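Local coordinates for protein glutamate--tRNA ligase (Elizabethkingia anophelis, PDB 6B1Z) that probably attaches glutamate to its cognate tRNA in an ATP-dependent reaction, as a class I aminoacyl-tRNA synthetase, at residues 173-178 against 192-197; 177-182 against 239-244. All coordinates share one frame; numbering follows the deposited sequence. Where two conformers were deposited one is given.

Overall arrangement
Contacts 1 and 2 adjoin one another, their centres about 10 Å apart, and both belong to the class I catalytic domain. Arg-177 takes part in both, with its backbone in contact 1 and its guanidinium in contact 2. Contact 1 (173-178 against 192-197) is a surface contact at the open end of the hairpin formed by strands 178-183 and 187-192, and is mainly hydrogen-bonded. Contact 2 (177-182 against 239-244) is partly buried and mainly aliphatic: the first hairpin strand meets helix 236-246, with a salt bridge from Arg-177, just before the strand, to Glu-244. Thr-193 CG2 touches Ile-179 CG1, joining the two.

Contact 1 (173-178 against 192-197); sequences MPLDRI and NTNTLD
Thr-193 and Met-173 bury the largest areas here, the one through a network of hydrogen bonds and the other through a bent thioether chain. With chi1 at 54°, OG1 of Thr-193 sits between its own backbone N and carbonyl carbon, where it donates to Pro-174 O at 2.7 Å, above that carbonyl plane, and accepts from Arg-177 N at 3.0 Å. The hydroxyl thus bridges two backbone groups of the opposing loop, while Thr-193 N returns a bond to Arg-177 O. These links continue the antiparallel hairpin of strands 178-183 and 187-192 past its last pair, Ile-178 with Asn-192, into the 3-10 turn 193-195. Asn-192 OD1 accepts from Asn-194 N in an Asx turn, and Asn-192 ND2 donates to Asp-176 OD1 at 2.9 Å, amide and carboxylate nearly coplanar. Asn-194 OD1 takes the N-H of Asp-176 from above its carbonyl plane; a water lies between this oxygen and Pro-174 O. Met-173 turns at chi2 (-62°), which places SD 3.8 Å from Thr-193 CB. Beyond it, Met-173 CE packs 3.6 Å from Leu-196 CB. On the apolar side, Leu-238 and Leu-241 of helix 236-246 also pack on Met-173.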
loop_
_atom_site.group_PDB
_atom_site.type_symbol
_atom_site.label_atom_id
_atom_site.label_comp_id
_atom_site.label_asym_id
_atom_site.label_seq_id
_atom_site.Cartn_x
_atom_site.Cartn_y
_atom_site.Cartn_z
ATOM N N MET A 173 22.443 28.939 -1.406
ATOM C CA MET A 173 22.713 28.368 -0.090
ATOM C C MET A 173 23.628 29.298 0.695
ATOM O O MET A 173 24.679 29.706 0.175
ATOM C CB MET A 173 23.380 27.000 -0.190
ATOM C CG MET A 173 22.450 25.851 -0.005
ATOM S SD MET A 173 21.682 25.816 1.631
ATOM C CE MET A 173 20.261 24.826 1.138
ATOM N N PRO A 174 23.263 29.659 1.929
ATOM C CA PRO A 174 24.147 30.476 2.768
ATOM C C PRO A 174 25.507 29.827 2.978
ATOM O O PRO A 174 25.644 28.600 2.960
ATOM C CB PRO A 174 23.381 30.573 4.099
ATOM C CG PRO A 174 21.939 30.371 3.729
ATOM C CD PRO A 174 21.936 29.431 2.540
ATOM N N LEU A 175 26.514 30.679 3.182
ATOM C CA LEU A 175 27.856 30.240 3.568
ATOM C C LEU A 175 27.896 29.834 5.044
ATOM O O LEU A 175 27.591 30.644 5.928
ATOM C CB LEU A 175 28.859 31.358 3.288
ATOM C CG LEU A 175 30.314 31.099 3.732
ATOM C CD1 LEU A 175 30.865 29.857 3.051
ATOM C CD2 LEU A 175 31.201 32.300 3.466
ATOM N N ASP A 176 28.288 28.580 5.309
ATOM C CA ASP A 176 28.681 28.127 6.646
ATOM C C ASP A 176 27.682 28.553 7.726
ATOM O O ASP A 176 28.014 29.207 8.715
ATOM C CB ASP A 176 30.092 28.643 6.960
ATOM C CG ASP A 176 30.683 28.039 8.228
ATOM O OD1 ASP A 176 30.163 27.022 8.717
ATOM O OD2 ASP A 176 31.676 28.604 8.760
ATOM N N ARG A 177 26.426 28.159 7.519
ATOM C CA ARG A 177 25.362 28.475 8.453
ATOM C C ARG A 177 24.823 27.179 9.037
ATOM O O ARG A 177 24.594 26.214 8.298
ATOM C CB ARG A 177 24.263 29.276 7.744
ATOM C CG ARG A 177 23.149 29.704 8.681
ATOM C CD ARG A 177 22.124 30.592 7.963
ATOM N NE ARG A 177 20.917 30.666 8.773
ATOM C CZ ARG A 177 19.780 31.215 8.349
ATOM N NH1 ARG A 177 19.734 31.791 7.154
ATOM N NH2 ARG A 177 18.706 31.207 9.132
ATOM N N ILE A 178 24.633 27.155 10.357
ATOM C CA ILE A 178 24.072 25.990 11.036
ATOM C C ILE A 178 22.558 26.147 11.103
ATOM O O ILE A 178 22.056 27.134 11.651
ATOM C CB ILE A 178 24.668 25.827 12.438
ATOM C CG1 ILE A 178 26.168 25.599 12.331
ATOM C CG2 ILE A 178 23.984 24.671 13.159
ATOM C CD1 ILE A 178 26.880 25.646 13.658
ATOM N N ASN A 192 24.827 21.863 8.528
ATOM C CA ASN A 192 25.528 23.028 8.008
ATOM C C ASN A 192 25.203 23.200 6.528
ATOM O O ASN A 192 25.257 22.238 5.750
ATOM C CB ASN A 192 27.044 22.890 8.222
ATOM C CG ASN A 192 27.785 24.203 7.986
ATOM O OD1 ASN A 192 27.829 24.709 6.865
ATOM N ND2 ASN A 192 28.357 24.762 9.048
ATOM N N THR A 193 24.884 24.437 6.131
ATOM C CA THR A 193 24.561 24.702 4.732
ATOM C C THR A 193 25.702 24.367 3.771
ATOM O O THR A 193 25.452 24.187 2.576
ATOM C CB THR A 193 24.141 26.167 4.550
ATOM O OG1 THR A 193 25.152 27.046 5.070
ATOM C CG2 THR A 193 22.861 26.425 5.286
ATOM N N ASN A 194 26.946 24.293 4.257
ATOM C CA ASN A 194 28.027 23.885 3.369
ATOM C C ASN A 194 27.849 22.470 2.828
ATOM O O ASN A 194 28.500 22.116 1.838
ATOM C CB ASN A 194 29.373 23.964 4.093
ATOM C CG ASN A 194 29.845 25.381 4.336
ATOM O OD1 ASN A 194 29.312 26.340 3.788
ATOM N ND2 ASN A 194 30.874 25.513 5.167
ATOM N N THR A 195 27.016 21.646 3.462
ATOM C CA THR A 195 26.731 20.308 2.956
ATOM C C THR A 195 25.581 20.288 1.956
ATOM O O THR A 195 25.246 19.210 1.439
ATOM C CB THR A 195 26.399 19.342 4.113
ATOM O OG1 THR A 195 25.124 19.675 4.679
ATOM C CG2 THR A 195 27.476 19.368 5.210
ATOM N N LEU A 196 24.962 21.434 1.678
ATOM C CA LEU A 196 23.742 21.510 0.883
ATOM C C LEU A 196 24.012 22.214 -0.442
ATOM O O LEU A 196 25.033 22.886 -0.624
ATOM C CB LEU A 196 22.648 22.235 1.670
ATOM C CG LEU A 196 22.358 21.662 3.062
ATOM C CD1 LEU A 196 21.327 22.524 3.778
ATOM C CD2 LEU A 196 21.898 20.188 2.969
ATOM N N ASP A 197 23.078 22.079 -1.388
ATOM C CA ASP A 197 23.263 22.538 -2.759
ATOM C C ASP A 197 22.316 23.680 -3.097
ATOM O O ASP A 197 21.275 23.869 -2.447
ATOM C CB ASP A 197 23.033 21.401 -3.760
ATOM C CG ASP A 197 23.891 20.192 -3.477
ATOM O OD1 ASP A 197 24.935 20.352 -2.820
ATOM O OD2 ASP A 197 23.522 19.082 -3.918
HETATM O O HOH W 1 27.423 26.977 1.639
#

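Contact 2 (177-182 against 239-244). With EDO (1,2-ethanediol), chain V.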
loop_
_atom_site.group_PDB
_atom_site.type_symbol
_atom_site.label_atom_id
_atom_site.label_comp_id
_atom_site.label_asym_id
_atom_site.label_seq_id
_atom_site.Cartn_x
_atom_site.Cartn_y
_atom_site.Cartn_z
ATOM N N ARG A 177 26.426 28.159 7.519
ATOM C CA ARG A 177 25.362 28.475 8.453
ATOM C C ARG A 177 24.823 27.179 9.037
ATOM O O ARG A 177 24.594 26.214 8.298
ATOM C CB ARG A 177 24.263 29.276 7.744
ATOM C CG ARG A 177 23.149 29.704 8.681
ATOM C CD ARG A 177 22.124 30.592 7.963
ATOM N NE ARG A 177 20.917 30.666 8.773
ATOM C CZ ARG A 177 19.780 31.215 8.349
ATOM N NH1 ARG A 177 19.734 31.791 7.154
ATOM N NH2 ARG A 177 18.706 31.207 9.132
ATOM N N ILE A 178 24.633 27.155 10.357
ATOM C CA ILE A 178 24.072 25.990 11.036
ATOM C C ILE A 178 22.558 26.147 11.103
ATOM O O ILE A 178 22.056 27.134 11.651
ATOM C CB ILE A 178 24.668 25.827 12.438
ATOM C CG1 ILE A 178 26.168 25.599 12.331
ATOM C CG2 ILE A 178 23.984 24.671 13.159
ATOM C CD1 ILE A 178 26.880 25.646 13.658
ATOM N N ILE A 179 21.837 25.188 10.531
ATOM C CA ILE A 179 20.382 25.154 10.572
ATOM C C ILE A 179 19.979 24.150 11.642
ATOM O O ILE A 179 20.362 22.975 11.574
ATOM C CB ILE A 179 19.796 24.764 9.206
ATOM C CG1 ILE A 179 20.407 25.600 8.070
ATOM C CG2 ILE A 179 18.277 24.917 9.234
ATOM C CD1 ILE A 179 20.236 27.098 8.234
ATOM N N ASN A 180 19.209 24.598 12.636
ATOM C CA ASN A 180 18.728 23.710 13.696
ATOM C C ASN A 180 17.299 23.288 13.369
ATOM O O ASN A 180 16.389 24.127 13.346
ATOM C CB ASN A 180 18.806 24.399 15.054
ATOM C CG ASN A 180 20.220 24.810 15.405
ATOM O OD1 ASN A 180 21.139 23.999 15.359
ATOM N ND2 ASN A 180 20.403 26.085 15.741
ATOM N N LEU A 181 17.113 21.994 13.101
ATOM C CA LEU A 181 15.841 21.422 12.678
ATOM C C LEU A 181 15.194 20.642 13.818
ATOM O O LEU A 181 15.859 20.166 14.743
ATOM C CB LEU A 181 16.039 20.511 11.459
ATOM C CG LEU A 181 16.570 21.305 10.254
ATOM C CD1 LEU A 181 16.996 20.396 9.130
ATOM C CD2 LEU A 181 15.517 22.287 9.766
ATOM N N ASN A 182 13.871 20.537 13.760
ATOM C CA ASN A 182 13.118 19.821 14.783
ATOM C C ASN A 182 12.002 19.073 14.076
ATOM O O ASN A 182 11.069 19.699 13.562
ATOM C CB ASN A 182 12.554 20.789 15.826
ATOM C CG ASN A 182 11.997 20.088 17.044
ATOM O OD1 ASN A 182 11.906 18.870 17.085
ATOM N ND2 ASN A 182 11.635 20.865 18.061
ATOM N N HIS A 239 13.873 23.495 2.798
ATOM C CA HIS A 239 12.485 23.932 2.896
ATOM C C HIS A 239 12.309 24.971 3.988
ATOM O O HIS A 239 11.617 25.978 3.784
ATOM C CB HIS A 239 11.585 22.722 3.124
ATOM C CG HIS A 239 11.655 21.745 1.998
ATOM N ND1 HIS A 239 11.326 20.408 2.130
ATOM C CD2 HIS A 239 12.056 21.910 0.715
ATOM C CE1 HIS A 239 11.503 19.800 0.968
ATOM N NE2 HIS A 239 11.926 20.692 0.088
ATOM N N VAL A 240 12.935 24.751 5.146
ATOM C CA VAL A 240 12.865 25.727 6.229
ATOM C C VAL A 240 13.485 27.049 5.791
ATOM O O VAL A 240 12.933 28.121 6.059
ATOM C CB VAL A 240 13.526 25.148 7.496
ATOM C CG1 VAL A 240 13.781 26.229 8.546
ATOM C CG2 VAL A 240 12.636 24.038 8.059
ATOM N N LEU A 241 14.590 26.994 5.037
ATOM C CA LEU A 241 15.211 28.220 4.542
ATOM C C LEU A 241 14.328 28.926 3.517
ATOM O O LEU A 241 14.348 30.165 3.432
ATOM C CB LEU A 241 16.592 27.912 3.941
ATOM C CG LEU A 241 17.684 27.655 4.974
ATOM C CD1 LEU A 241 18.884 26.997 4.266
ATOM C CD2 LEU A 241 18.087 28.983 5.621
ATOM N N LEU A 242 13.552 28.169 2.723
ATOM C CA LEU A 242 12.645 28.814 1.781
ATOM C C LEU A 242 11.541 29.578 2.505
ATOM O O LEU A 242 11.189 30.688 2.091
ATOM C CB LEU A 242 12.048 27.777 0.826
ATOM C CG LEU A 242 13.049 27.289 -0.233
ATOM C CD1 LEU A 242 12.452 26.081 -0.976
ATOM C CD2 LEU A 242 13.438 28.387 -1.244
ATOM N N TYR A 243 10.976 29.007 3.575
ATOM C CA TYR A 243 9.978 29.755 4.342
ATOM C C TYR A 243 10.590 31.037 4.886
ATOM O O TYR A 243 9.985 32.107 4.788
ATOM C CB TYR A 243 9.392 28.918 5.485
ATOM C CG TYR A 243 8.407 27.874 5.021
ATOM C CD1 TYR A 243 7.110 28.220 4.694
ATOM C CD2 TYR A 243 8.785 26.544 4.914
ATOM C CE1 TYR A 243 6.208 27.267 4.255
ATOM C CE2 TYR A 243 7.889 25.576 4.469
ATOM C CZ TYR A 243 6.607 25.956 4.143
ATOM O OH TYR A 243 5.706 25.009 3.720
ATOM N N GLU A 244 11.820 30.956 5.394
ATOM C CA GLU A 244 12.506 32.157 5.861
ATOM C C GLU A 244 12.676 33.173 4.735
ATOM O O GLU A 244 12.434 34.377 4.925
ATOM C CB GLU A 244 13.860 31.775 6.454
ATOM C CG GLU A 244 14.662 32.969 6.957
ATOM C CD GLU A 244 16.016 32.564 7.504
ATOM O OE1 GLU A 244 16.147 31.443 8.029
ATOM O OE2 GLU A 244 16.959 33.370 7.402
HETATM C C1 EDO V . 7.333 21.240 1.502
HETATM O O1 EDO V . 8.560 21.206 0.770
HETATM C C2 EDO V . 7.596 21.811 2.884
HETATM O O2 EDO V . 6.420 22.485 3.352
#
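Arg-177 sets CG anti to its backbone N (chi1 -177°) and runs extended to NE, while Glu-244, with CG likewise anti (chi1 179°), stretches out from the helix, and the two side chains meet tip to tip. The resulting salt bridge is end-on and uses two nitrogens: Arg-177 NH2 donates to Glu-244 OE1 at 2.8 Å, on its syn lone pair, and Arg-177 NH1 to Glu-244 OE2 at 3.2 Å, on the syn side but tilted out of the carboxylate plane. The guanidinium and carboxylate planes are 51° apart, so the pairing is twisted; a further bond from NH2 to OE2 is weak. Tyr-111 OH makes weak hydrogen bonds to both partners. Leu-241 runs antiparallel to the arginine side chain and rests CD2 over one guanidinium face, near its margin, 3.5 Å above the plane. This is strand-on-helix packing within the class I catalytic domain: in strand 178-183, half of a two-stranded antiparallel hairpin, Ile-179 points at helix 236-246, and the end of Leu-181 also approaches it. Ile-179 CD1 lies 3.9 Å from that same Leu-241 CD2, their side chains crossing at a slant. Farther along, Leu-181 CD2 meets Val-240 CG2 at 3.8 Å, their side chains running antiparallel past one another. Elsewhere on the helix, an ethanediol, probably from the crystallisation liquor, takes a 2.6 Å hydrogen bond from Tyr-243 OH through O2, and its O1 lies over the centre of the His-239 ring.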